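Local coordinates for protein DNA polymerase sliding clamp C (Sulfolobus tokodaii, PDB 3AIZ) that serves as a sliding-clamp subunit of a ring that encircles DNA, tethering DNA polymerase and other processing proteins to it during replication, at residues D192-N204 / G235-E246. Numbering follows the deposited sequence.
Sequences DAESVYGLEYVVN and GYADFYIAPRAE. With SO4 (sulfate ion), chain H.
I241, the last residue of strand 235-241, drives its side chain into the bend where strand 193-198 passes into helix 199-203, and most of the apolar contact gathers round it. With CG2 anti to the backbone N, I241 CG2 packs on Y201 CB at 3.8 Å, while CD1, at the end of the extended CG1 arm (chi2 179°), lies between Y201 and V202. The I241 and V202 side chains cross at about a right angle, I241 CD1 lying 3.6 Å from V202 CG2. A branched aliphatic residue suits this place because it can touch two successive residues of the helix at once. V202 itself also packs on I143 of helix 136-149.

The Y197 ring, carried over by a chi1 of -56°, lies against the chain just beyond the strand. The carbonyl O of A242 sits at the ring's edge, 3.3 Å from Y197 CD1, and Y197 CE1 comes within 4.2 Å of P243 CB. The Y197 hydroxyl is hydrogen-bonded to the backbone O of I223, so tyrosine combines a ring that packs beside carbonyls and P243 with a polar anchor at its end.

Without a side chain, G198, at the helix N-cap, lets the A245 methyl pack against its backbone; the CA-H...O contact from G198 CA to A245 O is weak and bent.

The hydrogen bond across the contact is between backbones, R244 N to V196 O, 2.7 Å long and bent to 139° at the hydrogen.

On the helix, Y201 OH is hydrogen-bonded to O1 of a sulfate, probably from the crystallisation liquor, which S42 also holds. In this C-terminal PCNA domain, I241 and the tail after it thus meet edge strand 193-198 of the four-stranded sheet and the following helix through one backbone hydrogen bond and mostly apolar side-chain contact.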
loop_
_atom_site.group_PDB
_atom_site.type_symbol
_atom_site.label_atom_id
_atom_site.label_comp_id
_atom_site.label_asym_id
_atom_site.label_seq_id
_atom_site.Cartn_x
_atom_site.Cartn_y
_atom_site.Cartn_z
ATOM N N ASP C 192 -39.226 -10.950 20.362
ATOM C CA ASP C 192 -38.210 -11.647 19.585
ATOM C C ASP C 192 -38.723 -12.038 18.204
ATOM O O ASP C 192 -39.899 -12.356 18.033
ATOM C CB ASP C 192 -37.725 -12.888 20.338
ATOM C CG ASP C 192 -37.026 -12.544 21.643
ATOM O OD1 ASP C 192 -36.644 -11.367 21.824
ATOM O OD2 ASP C 192 -36.855 -13.452 22.485
ATOM N N ALA C 193 -37.831 -12.011 17.222
ATOM C CA ALA C 193 -38.178 -12.385 15.858
ATOM C C ALA C 193 -36.932 -12.793 15.085
ATOM O O ALA C 193 -35.812 -12.458 15.473
ATOM C CB ALA C 193 -38.886 -11.239 15.159
ATOM N N GLU C 194 -37.129 -13.517 13.989
ATOM C CA GLU C 194 -36.013 -13.973 13.171
ATOM C C GLU C 194 -36.473 -14.398 11.781
ATOM O O GLU C 194 -37.430 -15.158 11.636
ATOM C CB GLU C 194 -35.280 -15.128 13.857
ATOM C CG GLU C 194 -34.118 -15.694 13.055
ATOM C CD GLU C 194 -33.445 -16.870 13.743
ATOM O OE1 GLU C 194 -33.869 -17.230 14.863
ATOM O OE2 GLU C 194 -32.493 -17.434 13.164
ATOM N N SER C 195 -35.783 -13.896 10.764
ATOM C CA SER C 195 -36.043 -14.291 9.386
ATOM C C SER C 195 -34.841 -13.945 8.518
ATOM O O SER C 195 -33.975 -13.170 8.925
ATOM C CB SER C 195 -37.305 -13.616 8.849
ATOM O OG SER C 195 -37.201 -12.207 8.926
ATOM N N VAL C 196 -34.791 -14.524 7.323
ATOM C CA VAL C 196 -33.653 -14.335 6.433
ATOM C C VAL C 196 -34.038 -13.515 5.206
ATOM O O VAL C 196 -35.138 -13.656 4.677
ATOM C CB VAL C 196 -33.077 -15.688 5.980
ATOM C CG1 VAL C 196 -31.820 -15.479 5.153
ATOM C CG2 VAL C 196 -32.784 -16.566 7.185
ATOM N N TYR C 197 -33.126 -12.657 4.758
ATOM C CA TYR C 197 -33.372 -11.821 3.588
ATOM C C TYR C 197 -32.166 -11.800 2.656
ATOM O O TYR C 197 -31.038 -12.042 3.083
ATOM C CB TYR C 197 -33.729 -10.396 4.016
ATOM C CG TYR C 197 -34.906 -10.328 4.957
ATOM C CD1 TYR C 197 -36.206 -10.408 4.480
ATOM C CD2 TYR C 197 -34.717 -10.188 6.324
ATOM C CE1 TYR C 197 -37.286 -10.352 5.338
ATOM C CE2 TYR C 197 -35.790 -10.128 7.189
ATOM C CZ TYR C 197 -37.071 -10.211 6.692
ATOM O OH TYR C 197 -38.143 -10.151 7.551
ATOM N N GLY C 198 -32.411 -11.512 1.381
ATOM C CA GLY C 198 -31.346 -11.440 0.399
ATOM C C GLY C 198 -30.322 -10.385 0.765
ATOM O O GLY C 198 -30.674 -9.247 1.075
ATOM N N LEU C 199 -29.049 -10.763 0.728
ATOM C CA LEU C 199 -27.975 -9.861 1.124
ATOM C C LEU C 199 -27.887 -8.635 0.216
ATOM O O LEU C 199 -27.842 -7.503 0.697
ATOM C CB LEU C 199 -26.635 -10.605 1.166
ATOM C CG LEU C 199 -25.408 -9.842 1.676
ATOM C CD1 LEU C 199 -24.389 -10.802 2.270
ATOM C CD2 LEU C 199 -24.781 -9.003 0.573
ATOM N N GLU C 200 -27.871 -8.861 -1.093
ATOM C CA GLU C 200 -27.710 -7.769 -2.050
ATOM C C GLU C 200 -28.787 -6.694 -1.914
ATOM O O GLU C 200 -28.501 -5.502 -2.035
ATOM C CB GLU C 200 -27.673 -8.303 -3.485
ATOM C CG GLU C 200 -28.872 -9.156 -3.867
ATOM C CD GLU C 200 -28.862 -9.548 -5.332
ATOM O OE1 GLU C 200 -29.188 -10.715 -5.639
ATOM O OE2 GLU C 200 -28.525 -8.689 -6.176
ATOM N N TYR C 201 -30.020 -7.117 -1.656
ATOM C CA TYR C 201 -31.140 -6.186 -1.552
ATOM C C TYR C 201 -31.002 -5.242 -0.357
ATOM O O TYR C 201 -31.306 -4.054 -0.458
ATOM C CB TYR C 201 -32.468 -6.944 -1.489
ATOM C CG TYR C 201 -32.660 -7.917 -2.629
ATOM C CD1 TYR C 201 -32.731 -9.284 -2.396
ATOM C CD2 TYR C 201 -32.757 -7.470 -3.941
ATOM C CE1 TYR C 201 -32.902 -10.178 -3.438
ATOM C CE2 TYR C 201 -32.927 -8.355 -4.988
ATOM C CZ TYR C 201 -32.998 -9.708 -4.731
ATOM O OH TYR C 201 -33.168 -10.593 -5.771
ATOM N N VAL C 202 -30.543 -5.773 0.771
ATOM C CA VAL C 202 -30.331 -4.954 1.959
ATOM C C VAL C 202 -29.152 -4.015 1.749
ATOM O O VAL C 202 -29.255 -2.809 1.967
ATOM C CB VAL C 202 -30.063 -5.814 3.209
ATOM C CG1 VAL C 202 -29.699 -4.929 4.392
ATOM C CG2 VAL C 202 -31.273 -6.676 3.533
ATOM N N VAL C 203 -28.033 -4.586 1.316
ATOM C CA VAL C 203 -26.804 -3.831 1.099
ATOM C C VAL C 203 -26.991 -2.649 0.151
ATOM O O VAL C 203 -26.466 -1.562 0.393
ATOM C CB VAL C 203 -25.682 -4.738 0.562
ATOM C CG1 VAL C 203 -24.508 -3.903 0.089
ATOM C CG2 VAL C 203 -25.250 -5.731 1.629
ATOM N N ASN C 204 -27.746 -2.864 -0.921
ATOM C CA ASN C 204 -27.936 -1.840 -1.945
ATOM C C ASN C 204 -28.682 -0.593 -1.466
ATOM O O ASN C 204 -28.922 0.327 -2.247
ATOM C CB ASN C 204 -28.629 -2.433 -3.175
ATOM C CG ASN C 204 -27.726 -3.367 -3.960
ATOM O OD1 ASN C 204 -26.508 -3.370 -3.781
ATOM N ND2 ASN C 204 -28.321 -4.162 -4.842
ATOM N N GLY C 235 -40.290 13.099 5.956
ATOM C CA GLY C 235 -40.208 12.256 4.778
ATOM C C GLY C 235 -39.689 10.877 5.120
ATOM O O GLY C 235 -39.317 10.615 6.263
ATOM N N TYR C 236 -39.666 9.988 4.133
ATOM C CA TYR C 236 -39.148 8.642 4.345
ATOM C C TYR C 236 -38.898 7.896 3.038
ATOM O O TYR C 236 -39.425 8.260 1.985
ATOM C CB TYR C 236 -40.090 7.832 5.244
ATOM C CG TYR C 236 -41.501 7.707 4.712
ATOM C CD1 TYR C 236 -41.822 6.755 3.752
ATOM C CD2 TYR C 236 -42.514 8.536 5.174
ATOM C CE1 TYR C 236 -43.111 6.639 3.263
ATOM C CE2 TYR C 236 -43.806 8.426 4.692
ATOM C CZ TYR C 236 -44.099 7.475 3.737
ATOM O OH TYR C 236 -45.383 7.361 3.254
ATOM N N ALA C 237 -38.082 6.852 3.123
ATOM C CA ALA C 237 -37.817 5.968 1.998
ATOM C C ALA C 237 -37.956 4.524 2.466
ATOM O O ALA C 237 -37.058 3.985 3.110
ATOM C CB ALA C 237 -36.427 6.219 1.440
ATOM N N ASP C 238 -39.087 3.904 2.151
ATOM C CA ASP C 238 -39.363 2.547 2.606
ATOM C C ASP C 238 -38.850 1.491 1.637
ATOM O O ASP C 238 -39.058 1.587 0.427
ATOM C CB ASP C 238 -40.863 2.351 2.843
ATOM C CG ASP C 238 -41.366 3.104 4.060
ATOM O OD1 ASP C 238 -40.530 3.564 4.866
ATOM O OD2 ASP C 238 -42.600 3.232 4.214
ATOM N N PHE C 239 -38.179 0.481 2.179
ATOM C CA PHE C 239 -37.728 -0.657 1.391
ATOM C C PHE C 239 -38.282 -1.954 1.970
ATOM O O PHE C 239 -37.884 -2.378 3.055
ATOM C CB PHE C 239 -36.200 -0.709 1.342
ATOM C CG PHE C 239 -35.576 0.448 0.616
ATOM C CD1 PHE C 239 -35.389 1.664 1.251
ATOM C CD2 PHE C 239 -35.172 0.319 -0.702
ATOM C CE1 PHE C 239 -34.815 2.730 0.585
ATOM C CE2 PHE C 239 -34.598 1.382 -1.373
ATOM C CZ PHE C 239 -34.418 2.588 -0.728
ATOM N N TYR C 240 -39.211 -2.575 1.249
ATOM C CA TYR C 240 -39.772 -3.855 1.662
ATOM C C TYR C 240 -39.067 -4.995 0.937
ATOM O O TYR C 240 -39.191 -5.136 -0.280
ATOM C CB TYR C 240 -41.274 -3.908 1.375
ATOM C CG TYR C 240 -42.082 -2.861 2.109
ATOM C CD1 TYR C 240 -42.164 -1.560 1.630
ATOM C CD2 TYR C 240 -42.768 -3.174 3.274
ATOM C CE1 TYR C 240 -42.902 -0.601 2.293
ATOM C CE2 TYR C 240 -43.511 -2.219 3.945
ATOM C CZ TYR C 240 -43.574 -0.934 3.449
ATOM O OH TYR C 240 -44.309 0.025 4.107
ATOM N N ILE C 241 -38.328 -5.805 1.687
ATOM C CA ILE C 241 -37.590 -6.920 1.107
ATOM C C ILE C 241 -38.220 -8.258 1.483
ATOM O O ILE C 241 -38.424 -8.547 2.661
ATOM C CB ILE C 241 -36.116 -6.899 1.543
ATOM C CG1 ILE C 241 -35.509 -5.521 1.273
ATOM C CG2 ILE C 241 -35.330 -7.987 0.829
ATOM C CD1 ILE C 241 -34.066 -5.396 1.692
ATOM N N ALA C 242 -38.525 -9.067 0.474
ATOM C CA ALA C 242 -39.195 -10.348 0.681
ATOM C C ALA C 242 -38.349 -11.320 1.499
ATOM O O ALA C 242 -37.121 -11.294 1.429
ATOM C CB ALA C 242 -39.577 -10.967 -0.655
ATOM N N PRO C 243 -39.015 -12.182 2.282
ATOM C CA PRO C 243 -38.375 -13.162 3.166
ATOM C C PRO C 243 -37.760 -14.337 2.411
ATOM O O PRO C 243 -38.152 -14.620 1.280
ATOM C CB PRO C 243 -39.538 -13.666 4.032
ATOM C CG PRO C 243 -40.639 -12.669 3.848
ATOM C CD PRO C 243 -40.475 -12.162 2.458
ATOM N N ARG C 244 -36.808 -15.010 3.051
ATOM C CA ARG C 244 -36.182 -16.215 2.510
ATOM C C ARG C 244 -35.537 -16.025 1.143
ATOM O O ARG C 244 -35.637 -16.898 0.281
ATOM C CB ARG C 244 -37.185 -17.370 2.439
ATOM C CG ARG C 244 -37.503 -18.011 3.777
ATOM C CD ARG C 244 -38.173 -19.361 3.577
ATOM N NE ARG C 244 -38.576 -19.972 4.839
ATOM C CZ ARG C 244 -39.121 -21.179 4.943
ATOM N NH1 ARG C 244 -39.327 -21.912 3.855
ATOM N NH2 ARG C 244 -39.460 -21.655 6.133
ATOM N N ALA C 245 -34.870 -14.893 0.943
ATOM C CA ALA C 245 -34.146 -14.669 -0.302
ATOM C C ALA C 245 -32.737 -15.244 -0.194
ATOM O O ALA C 245 -31.750 -14.553 -0.439
ATOM C CB ALA C 245 -34.108 -13.186 -0.648
ATOM N N GLU C 246 -32.663 -16.520 0.180
ATOM C CA GLU C 246 -31.393 -17.220 0.351
ATOM C C GLU C 246 -30.448 -17.009 -0.831
ATOM O O GLU C 246 -29.260 -17.323 -0.749
ATOM C CB GLU C 246 -31.635 -18.719 0.558
ATOM C CG GLU C 246 -32.322 -19.077 1.869
ATOM C CD GLU C 246 -31.367 -19.088 3.049
ATOM O OE1 GLU C 246 -30.171 -18.781 2.851
ATOM O OE2 GLU C 246 -31.811 -19.409 4.172
ATOM O OXT GLU C 246 -30.843 -16.527 -1.892
HETATM S S SO4 H . -33.255 -7.798 -9.148
HETATM O O1 SO4 H . -32.690 -8.892 -8.361
HETATM O O2 SO4 H . -33.404 -8.226 -10.537
HETATM O O3 SO4 H . -34.563 -7.436 -8.611
HETATM O O4 SO4 H . -32.367 -6.639 -9.086
#